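Local coordinates for ADP-ribosylating toxin CARDS (Mycoplasma pneumoniae, PDB 4TLV), which transfers the ADP-ribosyl group of NAD(+) onto target proteins and causes vacuoles to form in mammalian cells, acting as the bacterium's main virulence factor, at residues M120-R123 with A124-S128; V357-V360 with N361-W364; F484-D487 with N488-F492; C548-D551 with N552-L555. All coordinates share one frame; numbering follows the deposited sequence.

Interaction 1 of 4, residues M120-R123 with A124-S128; sequences MGIR and ALRTS
Met-120 O accepts from Ala-124 N at 3.1 Å, and the same i to i+4 pattern ties Leu-125 to Gly-121 and Arg-126 to Ile-122 through the last turns of helix 115-126. The shortest of the three runs from Arg-126 N to Ile-122 O, at 2.8 Å. At Thr-127 the chain leaves helical geometry, and its N-H bonds weakly to Arg-123 O. The side chain adds a second donor to the same carbonyl. Thr-127 OG1 donates to Arg-123 O at 2.8 Å, from above the carbonyl plane and not along a lone pair. Its chi1 of 61° sets OG1 between the backbone N and the carbonyl carbon, turned back to the preceding helical turn. Ile-122 and Arg-126 meet one turn apart. CG2 of Ile-122 lies 3.9 Å from both CD and NE of Arg-126, while Arg-126 CG rests 3.2 Å from Ile-122 O. The extended arginine carries its guanidinium past the isoleucine to Glu-97, with which NH2 forms a salt bridge. NH2 also bonds to Tyr-475 and NH1 to Ser-480, both in the D3 domain. Arg-123 reaches D3 as well, through a salt bridge to Asp-519. The chemistry therefore implies two roles for this helix end: Thr-127 closes the last turn by its hydroxyl, and the two arginines link the mART domain to D3.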
loop_
_atom_site.group_PDB
_atom_site.type_symbol
_atom_site.label_atom_id
_atom_site.label_comp_id
_atom_site.label_asym_id
_atom_site.label_seq_id
_atom_site.Cartn_x
_atom_site.Cartn_y
_atom_site.Cartn_z
ATOM N N MET A 120 -5.821 -15.957 -8.768
ATOM C CA MET A 120 -6.368 -14.767 -9.413
ATOM C C MET A 120 -6.956 -13.834 -8.364
ATOM O O MET A 120 -6.801 -12.613 -8.448
ATOM C CB MET A 120 -7.463 -15.128 -10.412
ATOM C CG MET A 120 -6.975 -15.845 -11.658
ATOM S SD MET A 120 -8.390 -16.406 -12.631
ATOM C CE MET A 120 -7.529 -17.162 -14.015
ATOM N N GLY A 121 -7.640 -14.410 -7.386
ATOM C CA GLY A 121 -8.176 -13.639 -6.271
ATOM C C GLY A 121 -7.075 -12.959 -5.460
ATOM O O GLY A 121 -7.185 -11.776 -5.108
ATOM N N ILE A 122 -6.019 -13.709 -5.154
ATOM C CA ILE A 122 -4.896 -13.180 -4.394
ATOM C C ILE A 122 -4.193 -12.070 -5.187
ATOM O O ILE A 122 -3.774 -11.065 -4.619
ATOM C CB ILE A 122 -3.877 -14.295 -3.991
ATOM C CG1 ILE A 122 -4.512 -15.312 -3.025
ATOM C CG2 ILE A 122 -2.638 -13.697 -3.320
ATOM C CD1 ILE A 122 -5.072 -14.701 -1.799
ATOM N N ARG A 123 -4.064 -12.246 -6.499
ATOM C CA ARG A 123 -3.445 -11.211 -7.327
ATOM C C ARG A 123 -4.223 -9.890 -7.245
ATOM O O ARG A 123 -3.633 -8.810 -7.116
ATOM C CB ARG A 123 -3.338 -11.663 -8.782
ATOM C CG ARG A 123 -2.651 -10.622 -9.712
ATOM C CD ARG A 123 -2.414 -11.228 -11.111
ATOM N NE ARG A 123 -1.434 -10.497 -11.919
ATOM C CZ ARG A 123 -0.308 -11.026 -12.410
ATOM N NH1 ARG A 123 0.006 -12.304 -12.181
ATOM N NH2 ARG A 123 0.512 -10.274 -13.140
ATOM N N ALA A 124 -5.547 -9.986 -7.321
ATOM C CA ALA A 124 -6.399 -8.809 -7.159
ATOM C C ALA A 124 -6.221 -8.162 -5.777
ATOM O O ALA A 124 -6.108 -6.940 -5.677
ATOM C CB ALA A 124 -7.848 -9.165 -7.402
ATOM N N LEU A 125 -6.203 -8.975 -4.724
ATOM C CA LEU A 125 -6.002 -8.458 -3.363
ATOM C C LEU A 125 -4.645 -7.741 -3.250
ATOM O O LEU A 125 -4.526 -6.704 -2.591
ATOM C CB LEU A 125 -6.038 -9.606 -2.358
ATOM C CG LEU A 125 -5.714 -9.293 -0.894
ATOM C CD1 LEU A 125 -6.676 -8.221 -0.380
ATOM C CD2 LEU A 125 -5.833 -10.573 -0.076
ATOM N N ARG A 126 -3.628 -8.316 -3.888
ATOM C CA ARG A 126 -2.247 -7.812 -3.806
ATOM C C ARG A 126 -2.045 -6.498 -4.543
ATOM O O ARG A 126 -1.174 -5.696 -4.199
ATOM C CB ARG A 126 -1.300 -8.826 -4.437
ATOM C CG ARG A 126 -0.965 -10.021 -3.554
ATOM C CD ARG A 126 -0.023 -10.936 -4.352
ATOM N NE ARG A 126 0.747 -11.796 -3.462
ATOM C CZ ARG A 126 1.809 -12.491 -3.844
ATOM N NH1 ARG A 126 2.223 -12.409 -5.110
ATOM N NH2 ARG A 126 2.460 -13.245 -2.964
ATOM N N THR A 127 -2.817 -6.315 -5.600
ATOM C CA THR A 127 -2.598 -5.197 -6.496
ATOM C C THR A 127 -3.795 -4.248 -6.395
ATOM O O THR A 127 -3.780 -3.319 -5.566
ATOM C CB THR A 127 -2.257 -5.663 -7.940
ATOM O OG1 THR A 127 -3.337 -6.422 -8.497
ATOM C CG2 THR A 127 -0.996 -6.530 -7.924
ATOM N N SER A 128 -4.851 -4.544 -7.138
ATOM C CA SER A 128 -6.050 -3.691 -7.224
ATOM C C SER A 128 -6.656 -3.196 -5.904
ATOM O O SER A 128 -6.998 -2.007 -5.793
ATOM C CB SER A 128 -7.145 -4.390 -8.047
ATOM O OG SER A 128 -6.661 -4.682 -9.341
#

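Interaction 2 of 4, residues V357-V360 with N361-W364; sequences VNAV and NQKW
Lys-363 NZ donates to Val-357 O at 2.9 Å and so bridges the loop between strands 348-354 and 364-368 of the D2 beta-trefoil. The ammonium group comes from above the carbonyl plane, 44° out of it. A water adds a second route: it accepts from Lys-363 NZ at 2.8 Å and donates to Ala-359 O at 2.7 Å. NZ also bonds to Tyr-320 O. Two carbonyls and a water thus grip a charge on a buried side chain. The lysine chain is extended as far as CE and bends only at its end, where a chi4 of -52° turns NZ to Val-357.

The backbone between these points makes a short 3-10 turn. Gln-362 N donates to Ala-359 O at 3.0 Å, and Lys-363 N to Val-360 O at the same distance. Both donors stand well above the planes of their carbonyls. Ala-359 O therefore takes both a backbone N-H and the water.

Packing centres on the methyl of Ala-359. The amide of Gln-362 lies by it, with CD 3.7 Å from Ala-359 CB. That amide is held elsewhere at both ends: NE2 donates to Val-354 O, and OE1 accepts from Ala-356 N. The Lys-363 chain passes over the turn, with CG 3.6 Å from Ala-359 O. Next to the glutamine, Asn-361 OD1 also meets the alanine methyl, 3.6 Å from Ala-359 CB.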
loop_
_atom_site.group_PDB
_atom_site.type_symbol
_atom_site.label_atom_id
_atom_site.label_comp_id
_atom_site.label_asym_id
_atom_site.label_seq_id
_atom_site.Cartn_x
_atom_site.Cartn_y
_atom_site.Cartn_z
ATOM N N VAL A 357 5.374 -0.102 -1.871
ATOM C CA VAL A 357 4.028 0.101 -1.346
ATOM C C VAL A 357 3.996 0.213 0.168
ATOM O O VAL A 357 3.024 0.712 0.726
ATOM C CB VAL A 357 3.050 -0.992 -1.808
ATOM C CG1 VAL A 357 2.898 -0.955 -3.325
ATOM C CG2 VAL A 357 3.513 -2.369 -1.333
ATOM N N ASN A 358 5.051 -0.266 0.828
ATOM C CA ASN A 358 5.090 -0.273 2.279
ATOM C C ASN A 358 6.022 0.770 2.881
ATOM O O ASN A 358 6.237 0.768 4.077
ATOM C CB ASN A 358 5.464 -1.668 2.816
ATOM C CG ASN A 358 6.802 -2.168 2.267
ATOM O OD1 ASN A 358 7.165 -1.881 1.124
ATOM N ND2 ASN A 358 7.541 -2.923 3.087
ATOM N N ALA A 359 6.580 1.654 2.066
ATOM C CA ALA A 359 7.545 2.632 2.589
ATOM C C ALA A 359 6.833 3.881 3.108
ATOM O O ALA A 359 6.339 4.699 2.319
ATOM C CB ALA A 359 8.558 3.002 1.500
ATOM N N VAL A 360 6.780 4.033 4.431
ATOM C CA VAL A 360 6.088 5.170 5.036
ATOM C C VAL A 360 6.721 6.488 4.588
ATOM O O VAL A 360 6.026 7.482 4.400
ATOM C CB VAL A 360 6.055 5.066 6.579
ATOM C CG1 VAL A 360 5.419 6.317 7.205
ATOM C CG2 VAL A 360 5.274 3.818 7.011
ATOM N N ASN A 361 8.035 6.494 4.377
ATOM C CA ASN A 361 8.708 7.721 3.960
ATOM C C ASN A 361 8.423 8.130 2.506
ATOM O O ASN A 361 8.840 9.202 2.076
ATOM C CB ASN A 361 10.222 7.682 4.259
ATOM C CG ASN A 361 10.958 6.580 3.500
ATOM O OD1 ASN A 361 10.384 5.895 2.644
ATOM N ND2 ASN A 361 12.250 6.412 3.807
ATOM N N GLN A 362 7.680 7.298 1.770
ATOM C CA GLN A 362 7.197 7.683 0.437
ATOM C C GLN A 362 5.716 8.069 0.428
ATOM O O GLN A 362 5.134 8.269 -0.640
ATOM C CB GLN A 362 7.424 6.562 -0.593
ATOM C CG GLN A 362 8.879 6.104 -0.760
ATOM C CD GLN A 362 9.007 4.902 -1.692
ATOM O OE1 GLN A 362 8.031 4.444 -2.283
ATOM N NE2 GLN A 362 10.221 4.391 -1.831
ATOM N N LYS A 363 5.094 8.169 1.597
ATOM C CA LYS A 363 3.674 8.497 1.648
ATOM C C LYS A 363 3.426 9.977 1.958
ATOM O O LYS A 363 4.044 10.548 2.864
ATOM C CB LYS A 363 2.940 7.580 2.628
ATOM C CG LYS A 363 3.045 6.079 2.238
ATOM C CD LYS A 363 2.086 5.240 3.086
ATOM C CE LYS A 363 2.220 3.740 2.801
ATOM N NZ LYS A 363 2.113 3.404 1.321
ATOM N N TRP A 364 2.507 10.574 1.199
ATOM C CA TRP A 364 2.240 12.016 1.239
ATOM C C TRP A 364 0.745 12.271 1.308
ATOM O O TRP A 364 -0.039 11.489 0.774
ATOM C CB TRP A 364 2.776 12.679 -0.031
ATOM C CG TRP A 364 4.255 12.459 -0.228
ATOM C CD1 TRP A 364 4.857 11.463 -0.962
ATOM C CD2 TRP A 364 5.313 13.239 0.336
ATOM N NE1 TRP A 364 6.220 11.586 -0.885
ATOM C CE2 TRP A 364 6.529 12.675 -0.103
ATOM C CE3 TRP A 364 5.350 14.378 1.160
ATOM C CZ2 TRP A 364 7.781 13.201 0.265
ATOM C CZ3 TRP A 364 6.602 14.912 1.516
ATOM C CH2 TRP A 364 7.793 14.324 1.065
HETATM O O HOH W 1 4.695 3.909 0.269
#

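Interaction 3 of 4, residues F484-D487 with N488-F492; sequences FVQD and NQNVF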
loop_
_atom_site.group_PDB
_atom_site.type_symbol
_atom_site.label_atom_id
_atom_site.label_comp_id
_atom_site.label_asym_id
_atom_site.label_seq_id
_atom_site.Cartn_x
_atom_site.Cartn_y
_atom_site.Cartn_z
ATOM N N PHE A 484 16.867 -7.398 -6.416
ATOM C CA PHE A 484 17.883 -6.638 -5.704
ATOM C C PHE A 484 18.223 -5.472 -6.631
ATOM O O PHE A 484 18.624 -5.686 -7.773
ATOM C CB PHE A 484 19.109 -7.551 -5.523
ATOM C CG PHE A 484 20.240 -6.962 -4.728
ATOM C CD1 PHE A 484 20.923 -5.837 -5.169
ATOM C CD2 PHE A 484 20.695 -7.609 -3.576
ATOM C CE1 PHE A 484 22.002 -5.320 -4.437
ATOM C CE2 PHE A 484 21.772 -7.108 -2.845
ATOM C CZ PHE A 484 22.425 -5.955 -3.275
ATOM N N VAL A 485 18.048 -4.245 -6.158
ATOM C CA VAL A 485 18.337 -3.080 -6.987
ATOM C C VAL A 485 19.743 -2.588 -6.678
ATOM O O VAL A 485 19.993 -2.026 -5.622
ATOM C CB VAL A 485 17.329 -1.929 -6.761
ATOM C CG1 VAL A 485 17.691 -0.711 -7.618
ATOM C CG2 VAL A 485 15.896 -2.398 -7.067
ATOM N N GLN A 486 20.662 -2.842 -7.602
ATOM C CA GLN A 486 22.027 -2.357 -7.473
ATOM C C GLN A 486 22.023 -0.852 -7.709
ATOM O O GLN A 486 22.639 -0.085 -6.977
ATOM C CB GLN A 486 22.924 -3.038 -8.506
ATOM C CG GLN A 486 24.354 -2.546 -8.505
ATOM C CD GLN A 486 25.218 -3.314 -9.498
ATOM O OE1 GLN A 486 25.138 -3.103 -10.709
ATOM N NE2 GLN A 486 26.039 -4.218 -8.985
ATOM N N ASP A 487 21.322 -0.449 -8.759
ATOM C CA ASP A 487 21.032 0.952 -9.000
ATOM C C ASP A 487 19.904 1.033 -10.014
ATOM O O ASP A 487 19.342 0.012 -10.417
ATOM C CB ASP A 487 22.272 1.725 -9.473
ATOM C CG ASP A 487 22.857 1.181 -10.772
ATOM O OD1 ASP A 487 22.105 0.714 -11.652
ATOM O OD2 ASP A 487 24.097 1.243 -10.919
ATOM N N ASN A 488 19.568 2.242 -10.432
ATOM C CA ASN A 488 18.413 2.421 -11.306
ATOM C C ASN A 488 18.489 1.699 -12.656
ATOM O O ASN A 488 17.461 1.437 -13.264
ATOM C CB ASN A 488 18.103 3.910 -11.498
ATOM C CG ASN A 488 17.506 4.546 -10.247
ATOM O OD1 ASN A 488 17.005 3.721 -9.356
ATOM N ND2 ASN A 488 17.497 5.768 -10.093
ATOM N N GLN A 489 19.693 1.369 -13.121
ATOM C CA GLN A 489 19.841 0.680 -14.406
ATOM C C GLN A 489 20.270 -0.785 -14.277
ATOM O O GLN A 489 20.514 -1.444 -15.280
ATOM C CB GLN A 489 20.841 1.413 -15.316
ATOM C CG GLN A 489 20.317 2.720 -15.904
ATOM C CD GLN A 489 20.254 3.824 -14.881
ATOM O OE1 GLN A 489 19.229 4.488 -14.729
ATOM N NE2 GLN A 489 21.359 4.031 -14.166
ATOM N N ASN A 490 20.378 -1.289 -13.050
ATOM C CA ASN A 490 20.869 -2.644 -12.843
ATOM C C ASN A 490 20.069 -3.345 -11.751
ATOM O O ASN A 490 20.245 -3.053 -10.574
ATOM C CB ASN A 490 22.353 -2.609 -12.480
ATOM C CG ASN A 490 23.225 -2.136 -13.639
ATOM O OD1 ASN A 490 23.495 -2.894 -14.568
ATOM N ND2 ASN A 490 23.652 -0.875 -13.593
ATOM N N VAL A 491 19.193 -4.262 -12.161
ATOM C CA VAL A 491 18.305 -4.973 -11.239
ATOM C C VAL A 491 18.476 -6.482 -11.425
ATOM O O VAL A 491 18.479 -6.974 -12.557
ATOM C CB VAL A 491 16.834 -4.559 -11.480
ATOM C CG1 VAL A 491 15.876 -5.374 -10.594
ATOM C CG2 VAL A 491 16.649 -3.055 -11.215
ATOM N N PHE A 492 18.625 -7.211 -10.313
ATOM C CA PHE A 492 18.881 -8.653 -10.354
ATOM C C PHE A 492 17.821 -9.437 -9.597
ATOM O O PHE A 492 17.442 -9.045 -8.491
ATOM C CB PHE A 492 20.256 -8.959 -9.747
ATOM C CG PHE A 492 21.389 -8.276 -10.461
ATOM C CD1 PHE A 492 21.686 -6.945 -10.198
ATOM C CD2 PHE A 492 22.142 -8.955 -11.401
ATOM C CE1 PHE A 492 22.729 -6.316 -10.848
ATOM C CE2 PHE A 492 23.180 -8.323 -12.067
ATOM C CZ PHE A 492 23.467 -7.003 -11.794
#
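Backbone hydrogen bonds pair Phe-484 with Phe-492 in both directions: Phe-484 N reaches Phe-492 O at 2.7 Å, and Phe-492 N returns to Phe-484 O at 3.0 Å. Farther on, Asn-490 O accepts from Gln-486 N, and weakly from Asp-487 N. Asn-490 N closes the turn on Asp-487 O at 3.1 Å.

Side-chain polar bonds gather on Asp-487. Its chi1 of 60° swings the carboxylate over the turn. OD1 takes Gln-489 N on its anti side and Asn-490 ND2 on its syn side, each at 2.9 Å. The carboxylate and the Asn-490 amide lie side by side, their planes 57° apart. The other end of that amide, OD1, accepts from Lys-513 NZ.

These bonds define a beta hairpin of the D3 trefoil, with a type I turn from Asp-487 to Asn-490. Gln-486 and Asp-487 both face Asn-490, which makes a classic beta bulge.

Looser contacts complete the pair of strands. Gln-486 OE1 sits 3.3 Å from Asn-490 CB and comes to the edge of the Phe-492 ring, 4.0 Å from CE1. On the face of the sheet opposite Phe-492, Val-485 CG2 meets Val-491 CG2 at 4.3 Å.

Interaction 4 of 4, residues C548-D551 with N552-L555; sequences CYAD and NQQL
The amide of Gln-553 folds back on the loop that precedes it, and its OE1 accepts from Asp-551 N at 2.9 Å. The N-H comes from above the amide plane, 36° out of it. Beside this bond, Asp-551 CB lies 3.4 Å from Gln-553 NE2, and Cys-548 CB lies 3.5 Å from Gln-553 OE1. A bend at chi2, 91°, brings the amide back to the loop. NE2 donates to Leu-498 O. Near the second amide, that of Asn-552, a water lies 2.9 Å from both Asn-552 OD1 and Tyr-549 O; it may donate to either. This OD1 also bonds to Tyr-527, while ND2 donates to Arg-104 O in the mART domain.

The backbone closes the connection between strands 543-548 and 554-558 of the D3 trefoil. Cys-548 N donates to Gln-553 O at 2.8 Å, in the carbonyl plane. Asn-552 N makes a weak bond to Cys-548 O. Asn-552 has positive phi, 59°, as the chain reverses. Inside the loop, Ala-550 N donates to Cys-548 SG at 3.5 Å. Polar atoms thus hold this short connection: Gln-553 bonds through both its backbone carbonyl and its side-chain amide, and the sulfur accepts a loop N-H.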
loop_
_atom_site.group_PDB
_atom_site.type_symbol
_atom_site.label_atom_id
_atom_site.label_comp_id
_atom_site.label_asym_id
_atom_site.label_seq_id
_atom_site.Cartn_x
_atom_site.Cartn_y
_atom_site.Cartn_z
ATOM N N CYS A 548 10.155 -21.628 -3.284
ATOM C CA CYS A 548 9.971 -21.348 -4.698
ATOM C C CYS A 548 8.682 -22.011 -5.200
ATOM O O CYS A 548 8.376 -23.146 -4.826
ATOM C CB CYS A 548 11.203 -21.857 -5.466
ATOM S SG CYS A 548 11.099 -21.731 -7.243
ATOM N N TYR A 549 7.914 -21.310 -6.029
ATOM C CA TYR A 549 6.694 -21.890 -6.599
ATOM C C TYR A 549 6.944 -23.204 -7.343
ATOM O O TYR A 549 6.084 -24.083 -7.356
ATOM C CB TYR A 549 6.064 -20.961 -7.635
ATOM C CG TYR A 549 5.155 -19.832 -7.148
ATOM C CD1 TYR A 549 5.569 -18.927 -6.181
ATOM C CD2 TYR A 549 3.918 -19.635 -7.744
ATOM C CE1 TYR A 549 4.733 -17.859 -5.785
ATOM C CE2 TYR A 549 3.083 -18.587 -7.361
ATOM C CZ TYR A 549 3.503 -17.706 -6.374
ATOM O OH TYR A 549 2.681 -16.650 -6.027
ATOM N N ALA A 550 8.078 -23.298 -8.030
ATOM C CA ALA A 550 8.300 -24.405 -8.972
ATOM C C ALA A 550 8.036 -25.780 -8.352
ATOM O O ALA A 550 7.251 -26.562 -8.883
ATOM C CB ALA A 550 9.708 -24.342 -9.571
ATOM N N ASP A 551 8.690 -26.065 -7.236
ATOM C CA ASP A 551 8.563 -27.375 -6.599
ATOM C C ASP A 551 8.798 -27.250 -5.100
ATOM O O ASP A 551 9.280 -28.186 -4.457
ATOM C CB ASP A 551 9.557 -28.377 -7.222
ATOM C CG ASP A 551 9.198 -29.836 -6.920
ATOM O OD1 ASP A 551 8.021 -30.125 -6.605
ATOM O OD2 ASP A 551 10.101 -30.696 -7.003
ATOM N N ASN A 552 8.466 -26.083 -4.546
ATOM C CA ASN A 552 8.625 -25.823 -3.112
ATOM C C ASN A 552 10.037 -25.953 -2.573
ATOM O O ASN A 552 10.236 -26.258 -1.397
ATOM C CB ASN A 552 7.648 -26.660 -2.291
ATOM C CG ASN A 552 6.240 -26.232 -2.512
ATOM O OD1 ASN A 552 5.987 -25.042 -2.703
ATOM N ND2 ASN A 552 5.306 -27.183 -2.522
ATOM N N GLN A 553 11.016 -25.692 -3.430
ATOM C CA GLN A 553 12.405 -25.626 -2.993
ATOM C C GLN A 553 12.539 -24.513 -1.986
ATOM O O GLN A 553 12.006 -23.413 -2.208
ATOM C CB GLN A 553 13.329 -25.339 -4.181
ATOM C CG GLN A 553 13.243 -26.363 -5.311
ATOM C CD GLN A 553 12.209 -26.022 -6.385
ATOM O OE1 GLN A 553 11.236 -25.295 -6.153
ATOM N NE2 GLN A 553 12.427 -26.556 -7.576
ATOM N N GLN A 554 13.255 -24.785 -0.894
ATOM C CA GLN A 554 13.328 -23.859 0.227
ATOM C C GLN A 554 14.628 -23.065 0.302
ATOM O O GLN A 554 15.735 -23.621 0.278
ATOM C CB GLN A 554 13.087 -24.574 1.566
ATOM C CG GLN A 554 12.950 -23.591 2.725
ATOM C CD GLN A 554 12.630 -24.265 4.055
ATOM O OE1 GLN A 554 12.403 -25.478 4.114
ATOM N NE2 GLN A 554 12.602 -23.474 5.128
ATOM N N LEU A 555 14.480 -21.750 0.406
ATOM C CA LEU A 555 15.624 -20.850 0.538
ATOM C C LEU A 555 16.249 -20.986 1.918
ATOM O O LEU A 555 15.556 -20.885 2.932
ATOM C CB LEU A 555 15.177 -19.395 0.321
ATOM C CG LEU A 555 16.284 -18.366 0.125
ATOM C CD1 LEU A 555 17.047 -18.682 -1.181
ATOM C CD2 LEU A 555 15.724 -16.956 0.092
HETATM O O HOH W 2 4.353 -24.447 -5.041
#

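The four contacts follow one another along the chain and span all three domains. Interaction 1 ends helix 115-126 in the mART domain, interaction 2 is a loop in D2, and interactions 3 and 4 belong to D3. The last two reach the same antiparallel sheet, yet their centres are about 24 Å apart. Interactions 1 and 4 come within about 4 Å at their nearest atoms without touching. Both meet Ser-480 of D3, through Arg-126 and Tyr-549. Interaction 2 lies about 6 Å from interaction 1 at the nearest atoms and borders strand 441-443 of D3. Interaction 3 reaches D2 through Asn-488. All four local contacts therefore lie where one domain meets another.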